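Local coordinates for protein Wss1p (Saccharomyces cerevisiae FostersO, PDB 5XBN) that cleaves DNA-binding proteins as a DNA-dependent zinc metalloendopeptidase and so takes part in the repair of toxic DNA-protein cross-links, at residues M113-E116 and L117-L121; I51-K54 and V55-L58; G123-D126 and K127-N131. All coordinates share one frame; numbering follows the deposited sequence.

Contact 1. Residues M113-E116 and L117-L121; sequences MLHE and LTHNL. With ZN (zinc ion), chain B.
H115 and H119, four residues apart, grip the same zinc ion in the HExxH motif of a zinc metallopeptidase, built on helix 106-118. H115 NE2 lies 2.0 Å from the zinc and H119 NE2 2.1 Å, with H125 and a water completing the four ligands. The two imidazoles meet obliquely, their planes 67° apart. H115 reaches the metal with CG swung away from its backbone N (chi1 -180°), whereas in H119 CG lies opposite the carbonyl carbon (chi1 -77°). The ND1 of H119 is hydrogen-bonded to F122 O, which, with the metal bond at NE2, helps to fix the rotation of the ring.

E116, the active-site glutamate, bends at chi2 so that its OE1 stands at the edge of the H119 ring, 3.5 Å from H119 CD2.

Apolar packing turns another way, into the protein. The selenomethionine M113 brings CE to 4.1 Å from L117 CD1, and L114 CD2 meets the same methyl; strand 89-96 borders this side through L92 and I90.

Backbone hydrogen bonds run through the turn, L117 N to M113 O among them, and become weak at H119 N. L114 O takes two donors from opposite faces of its carbonyl plane: T118 N at 3.0 Å and T118 OG1 at 2.8 Å.

Contact 2. Residues I51-K54 and V55-L58; sequences IAHK and VSYL
V55 lays its CG2 methyl over the carbonyl oxygens of the preceding turn, 3.3 Å from I51 O and 3.5 Å from A52 O. The branch sits between the backbone N and the carbonyl carbon of V55, while CG1 stands opposite the carbonyl carbon (chi1 -67°) and passes alongside I51 O. V55 is the junction between two helices: it leaves helical geometry at the end of helix 41-54 and occupies the N-cap position of helix 56-62. Its own N still completes the first helix, donating to I51 O at 3.1 Å.

S56 then ties the start of the second helix to the end of the first. H53 O receives two donors from this one residue. The hydroxyl, turned back by a chi1 of 61°, meets it in the carbonyl plane, with OG 2.8 Å from H53 O. The amide comes from another direction, S56 N lying 3.1 Å from H53 O and well above that plane, 61° out of it.

Water 2 spans the next step, giving a hydrogen bond to K54 O and accepting one from L58 N, each 2.8 Å from the water oxygen. K54 O also accepts from Q140 NE2, which joins the break to helix 127-145. On the buried side, I51 and V55 rest against M110 of helix 106-118.

The chemistry is that of a helix-helix junction in which the regular backbone pattern is interrupted: a serine hydroxyl, a glutamine amide and a water supply donors to carbonyls at the end of helix 41-54, and the water also satisfies an amide in the first turn of helix 56-62.

Contact 3. Residues G123-D126 and K127-N131; sequences GPHD and KKFYN. With ZN (zinc ion), chain B.
A metal-bound imidazole points its edge into the face of a phenylalanine: H125 CD2 sits over the centre of the F129 ring, 3.6 Å above its plane. The pair is T-shaped, with centroids 4.8 Å apart and ring planes at 69°. Both side chains run toward the metal, F129 alongside H125 with CG opposite its backbone N (chi1 176°), which brings the ring up to the zinc site. From there its ring also meets those of H115 and H119, so that one buried aromatic borders all three histidine ligands. H125 NE2 binds the zinc at 2.0 Å, and the water ligand lies in the plane of the imidazole, at its edge.

The loop delivers H125 through an inverse gamma turn centred on this residue. P124 O closes the turn by a weak bond from D126 N, and also comes close to F129 CB. Y130 packs against the loop, its CE2 standing 3.4 Å from H125 O, and F129 CD1 lies above the centre of the Y130 ring.

D126 is the N-cap of helix 127-145. Its side chain swings back (chi1 54°) so that OD1 accepts from F129 N at 3.2 Å, a capping bond, while the backbone O of the same residue accepts from Y130 N at 3.1 Å. The other carboxylate oxygen forms a salt bridge with K128, OD2 to NZ being 3.5 Å. A negative charge at the helix start would be expected to interact favourably with the helix dipole.

The capped helix thus carries F129 with its face against a loop histidine that supplies the third protein ligand of a zinc site built on an HExxH helix, resembling the metzincins, where a histidine beyond that helix is the third ligand.

In the fold
Along the chain the order is contact 2, contact 1, contact 3. Contacts 1 and 3 have centres about 10 Å apart and share the zinc ion and water 1: the 113-121 segments give two ligands, and the loop before helix 127-145 gives the third. Contact 2, at the break between helices 41-54 and 56-62, lies about 13 Å from contact 1 and about 22 Å from contact 3, measured between centres. It packs on the metal-binding helix through apolar side chains, L58 CD2 coming 3.4 Å from L114 CD2. Helix 106-118 thus packs against the 51-58 junction and also bears zinc-binding residues, all within the WLM protease domain.

Contact 1. Residues M113-E116 and L117-L121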
# COMPACT_ATOMS: atom_id res chain seq x y z
N MSE A 113 -0.90 -3.20 1.67
CA MSE A 113 0.34 -2.57 1.23
C MSE A 113 1.55 -3.42 1.61
O MSE A 113 2.45 -3.63 0.78
CB MSE A 113 0.49 -1.17 1.83
CG MSE A 113 1.77 -0.45 1.41
SE MSE A 113 1.89 -0.10 -0.53
CE MSE A 113 3.57 0.89 -0.56
N LEU A 114 1.59 -3.93 2.84
CA LEU A 114 2.73 -4.72 3.27
C LEU A 114 2.79 -6.07 2.54
O LEU A 114 3.87 -6.56 2.22
CB LEU A 114 2.69 -4.94 4.78
CG LEU A 114 2.77 -3.64 5.62
CD1 LEU A 114 2.72 -3.95 7.11
CD2 LEU A 114 4.01 -2.85 5.29
N HIS A 115 1.62 -6.66 2.28
CA HIS A 115 1.54 -7.85 1.44
C HIS A 115 2.19 -7.59 0.09
O HIS A 115 3.01 -8.37 -0.40
CB HIS A 115 0.07 -8.27 1.25
CG HIS A 115 -0.11 -9.50 0.40
ND1 HIS A 115 -0.64 -10.67 0.90
CD2 HIS A 115 0.13 -9.73 -0.92
CE1 HIS A 115 -0.70 -11.57 -0.06
NE2 HIS A 115 -0.24 -11.03 -1.18
N GLU A 116 1.82 -6.49 -0.54
CA GLU A 116 2.36 -6.22 -1.87
C GLU A 116 3.84 -5.85 -1.86
O GLU A 116 4.54 -6.19 -2.79
CB GLU A 116 1.56 -5.12 -2.57
CG GLU A 116 0.07 -5.47 -2.71
CD GLU A 116 -0.17 -6.77 -3.44
OE1 GLU A 116 0.67 -7.18 -4.26
OE2 GLU A 116 -1.22 -7.39 -3.21
N LEU A 117 4.30 -5.15 -0.82
CA LEU A 117 5.73 -4.88 -0.69
C LEU A 117 6.53 -6.18 -0.57
O LEU A 117 7.63 -6.29 -1.08
CB LEU A 117 6.02 -3.99 0.53
CG LEU A 117 5.68 -2.52 0.29
CD1 LEU A 117 5.78 -1.75 1.60
CD2 LEU A 117 6.61 -1.92 -0.78
N THR A 118 5.95 -7.17 0.10
CA THR A 118 6.63 -8.45 0.25
C THR A 118 6.90 -9.07 -1.13
O THR A 118 7.92 -9.71 -1.34
CB THR A 118 5.80 -9.41 1.13
OG1 THR A 118 5.57 -8.80 2.41
CG2 THR A 118 6.52 -10.73 1.34
N HIS A 119 6.00 -8.82 -2.08
CA HIS A 119 6.16 -9.30 -3.46
C HIS A 119 7.26 -8.58 -4.25
O HIS A 119 7.60 -9.00 -5.36
CB HIS A 119 4.83 -9.17 -4.23
CG HIS A 119 3.82 -10.23 -3.89
ND1 HIS A 119 4.14 -11.57 -3.84
CD2 HIS A 119 2.50 -10.15 -3.61
CE1 HIS A 119 3.06 -12.27 -3.53
NE2 HIS A 119 2.05 -11.43 -3.39
N ASN A 120 7.83 -7.51 -3.71
CA ASN A 120 9.07 -6.96 -4.29
C ASN A 120 10.18 -7.99 -4.23
O ASN A 120 11.09 -8.00 -5.07
CB ASN A 120 9.53 -5.68 -3.55
CG ASN A 120 8.81 -4.44 -4.02
OD1 ASN A 120 7.66 -4.50 -4.49
ND2 ASN A 120 9.47 -3.29 -3.90
N LEU A 121 10.11 -8.87 -3.22
CA LEU A 121 11.14 -9.88 -2.99
C LEU A 121 10.71 -11.28 -3.37
O LEU A 121 11.49 -12.04 -3.95
CB LEU A 121 11.55 -9.91 -1.52
CG LEU A 121 12.30 -8.71 -0.94
CD1 LEU A 121 12.45 -8.86 0.57
CD2 LEU A 121 13.66 -8.58 -1.60
ZN ZN B . 0.13 -11.98 -2.86
O HOH W 1 -1.28 -12.03 -4.22

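Contact 2. Residues I51-K54 and V55-L58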
# COMPACT_ATOMS: atom_id res chain seq x y z
N ILE A 51 -0.68 6.49 3.33
CA ILE A 51 -0.11 5.14 3.30
C ILE A 51 1.36 5.20 2.91
O ILE A 51 2.23 4.63 3.57
CB ILE A 51 -0.86 4.22 2.30
CG1 ILE A 51 -2.30 3.96 2.76
CG2 ILE A 51 -0.11 2.89 2.10
CD1 ILE A 51 -2.41 2.98 3.89
N ALA A 52 1.64 5.94 1.83
CA ALA A 52 3.01 6.12 1.33
C ALA A 52 3.92 6.70 2.40
O ALA A 52 5.03 6.24 2.60
CB ALA A 52 3.01 7.01 0.10
N HIS A 53 3.45 7.73 3.08
CA HIS A 53 4.22 8.35 4.14
C HIS A 53 4.48 7.37 5.27
O HIS A 53 5.61 7.23 5.76
CB HIS A 53 3.49 9.59 4.67
CG HIS A 53 4.12 10.19 5.88
ND1 HIS A 53 5.44 10.60 5.91
CD2 HIS A 53 3.62 10.46 7.11
CE1 HIS A 53 5.72 11.10 7.10
NE2 HIS A 53 4.64 11.02 7.85
N LYS A 54 3.43 6.67 5.69
CA LYS A 54 3.54 5.84 6.87
C LYS A 54 4.51 4.67 6.66
O LYS A 54 5.15 4.24 7.62
CB LYS A 54 2.18 5.31 7.30
CG LYS A 54 1.35 6.37 8.03
CD LYS A 54 -0.00 5.81 8.45
CE LYS A 54 -0.04 5.56 9.95
NZ LYS A 54 -1.28 4.84 10.35
N VAL A 55 4.62 4.16 5.43
CA VAL A 55 5.57 3.05 5.18
C VAL A 55 6.97 3.48 4.77
O VAL A 55 7.78 2.64 4.40
CB VAL A 55 5.09 2.08 4.07
CG1 VAL A 55 3.88 1.37 4.51
CG2 VAL A 55 4.88 2.79 2.72
N SER A 56 7.26 4.77 4.84
CA SER A 56 8.53 5.27 4.31
C SER A 56 9.73 4.70 5.06
O SER A 56 10.75 4.29 4.47
CB SER A 56 8.54 6.80 4.36
OG SER A 56 8.41 7.28 5.69
N TYR A 57 9.62 4.64 6.38
CA TYR A 57 10.74 4.20 7.20
C TYR A 57 11.03 2.72 6.96
O TYR A 57 12.19 2.31 6.85
CB TYR A 57 10.44 4.46 8.68
CG TYR A 57 11.64 4.40 9.59
CD1 TYR A 57 12.05 3.20 10.16
CD2 TYR A 57 12.36 5.56 9.90
CE1 TYR A 57 13.15 3.15 11.01
CE2 TYR A 57 13.46 5.51 10.76
CZ TYR A 57 13.84 4.30 11.30
OH TYR A 57 14.93 4.23 12.16
N LEU A 58 9.97 1.92 6.89
CA LEU A 58 10.07 0.48 6.66
C LEU A 58 10.70 0.21 5.30
O LEU A 58 11.57 -0.65 5.16
CB LEU A 58 8.68 -0.18 6.76
CG LEU A 58 8.60 -1.71 6.63
CD1 LEU A 58 9.21 -2.38 7.84
CD2 LEU A 58 7.17 -2.15 6.44
O HOH W 2 7.44 2.65 7.95

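Contact 3. Residues G123-D126 and K127-N131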
# COMPACT_ATOMS: atom_id res chain seq x y z
N GLY A 123 7.73 -13.96 -4.93
CA GLY A 123 6.56 -14.13 -5.76
C GLY A 123 5.51 -15.05 -5.19
O GLY A 123 4.41 -14.60 -4.87
N PRO A 124 5.83 -16.35 -5.07
CA PRO A 124 4.86 -17.33 -4.59
C PRO A 124 4.46 -17.10 -3.13
O PRO A 124 5.27 -16.55 -2.37
CB PRO A 124 5.59 -18.67 -4.74
CG PRO A 124 6.74 -18.40 -5.66
CD PRO A 124 7.12 -16.97 -5.43
N HIS A 125 3.25 -17.49 -2.75
CA HIS A 125 2.82 -17.39 -1.36
C HIS A 125 3.30 -18.62 -0.60
O HIS A 125 2.51 -19.49 -0.25
CB HIS A 125 1.29 -17.25 -1.24
CG HIS A 125 0.75 -15.98 -1.82
ND1 HIS A 125 -0.40 -15.94 -2.58
CD2 HIS A 125 1.18 -14.70 -1.73
CE1 HIS A 125 -0.64 -14.69 -2.95
NE2 HIS A 125 0.30 -13.92 -2.44
N ASP A 126 4.61 -18.68 -0.39
CA ASP A 126 5.20 -19.81 0.32
C ASP A 126 5.72 -19.37 1.67
O ASP A 126 5.34 -18.31 2.16
CB ASP A 126 6.33 -20.45 -0.50
CG ASP A 126 7.40 -19.45 -0.95
OD1 ASP A 126 7.50 -18.34 -0.38
OD2 ASP A 126 8.15 -19.80 -1.88
N LYS A 127 6.58 -20.18 2.27
CA LYS A 127 7.06 -19.87 3.61
C LYS A 127 7.89 -18.60 3.65
O LYS A 127 7.76 -17.82 4.58
CB LYS A 127 7.86 -21.04 4.18
CG LYS A 127 6.98 -22.15 4.67
CD LYS A 127 7.80 -23.23 5.32
CE LYS A 127 6.93 -24.35 5.84
NZ LYS A 127 7.77 -25.33 6.58
N LYS A 128 8.73 -18.41 2.63
CA LYS A 128 9.53 -17.19 2.51
C LYS A 128 8.65 -15.95 2.53
O LYS A 128 8.93 -14.97 3.23
CB LYS A 128 10.33 -17.20 1.20
CG LYS A 128 11.46 -18.19 1.15
CD LYS A 128 12.05 -18.26 -0.26
CE LYS A 128 11.00 -18.70 -1.26
NZ LYS A 128 11.57 -19.24 -2.53
N PHE A 129 7.58 -16.00 1.73
CA PHE A 129 6.66 -14.89 1.63
C PHE A 129 6.01 -14.59 2.98
O PHE A 129 6.04 -13.46 3.46
CB PHE A 129 5.56 -15.17 0.59
CG PHE A 129 4.51 -14.08 0.53
CD1 PHE A 129 3.40 -14.12 1.37
CD2 PHE A 129 4.66 -13.02 -0.34
CE1 PHE A 129 2.46 -13.11 1.34
CE2 PHE A 129 3.71 -12.00 -0.36
CZ PHE A 129 2.61 -12.05 0.48
N TYR A 130 5.40 -15.60 3.58
CA TYR A 130 4.63 -15.36 4.80
C TYR A 130 5.54 -14.97 5.96
O TYR A 130 5.16 -14.15 6.81
CB TYR A 130 3.82 -16.60 5.16
CG TYR A 130 2.60 -16.78 4.30
CD1 TYR A 130 1.53 -15.90 4.40
CD2 TYR A 130 2.51 -17.81 3.37
CE1 TYR A 130 0.41 -16.05 3.61
CE2 TYR A 130 1.39 -17.97 2.58
CZ TYR A 130 0.34 -17.09 2.71
OH TYR A 130 -0.79 -17.22 1.93
N ASN A 131 6.73 -15.54 6.00
CA ASN A 131 7.69 -15.18 7.04
C ASN A 131 8.06 -13.71 6.96
O ASN A 131 8.05 -12.99 7.95
CB ASN A 131 8.96 -16.02 6.94
CG ASN A 131 9.98 -15.59 7.96
OD1 ASN A 131 9.76 -15.73 9.16
ND2 ASN A 131 11.08 -15.00 7.50
ZN ZN B . 0.13 -11.98 -2.86
O HOH W 1 -1.28 -12.03 -4.22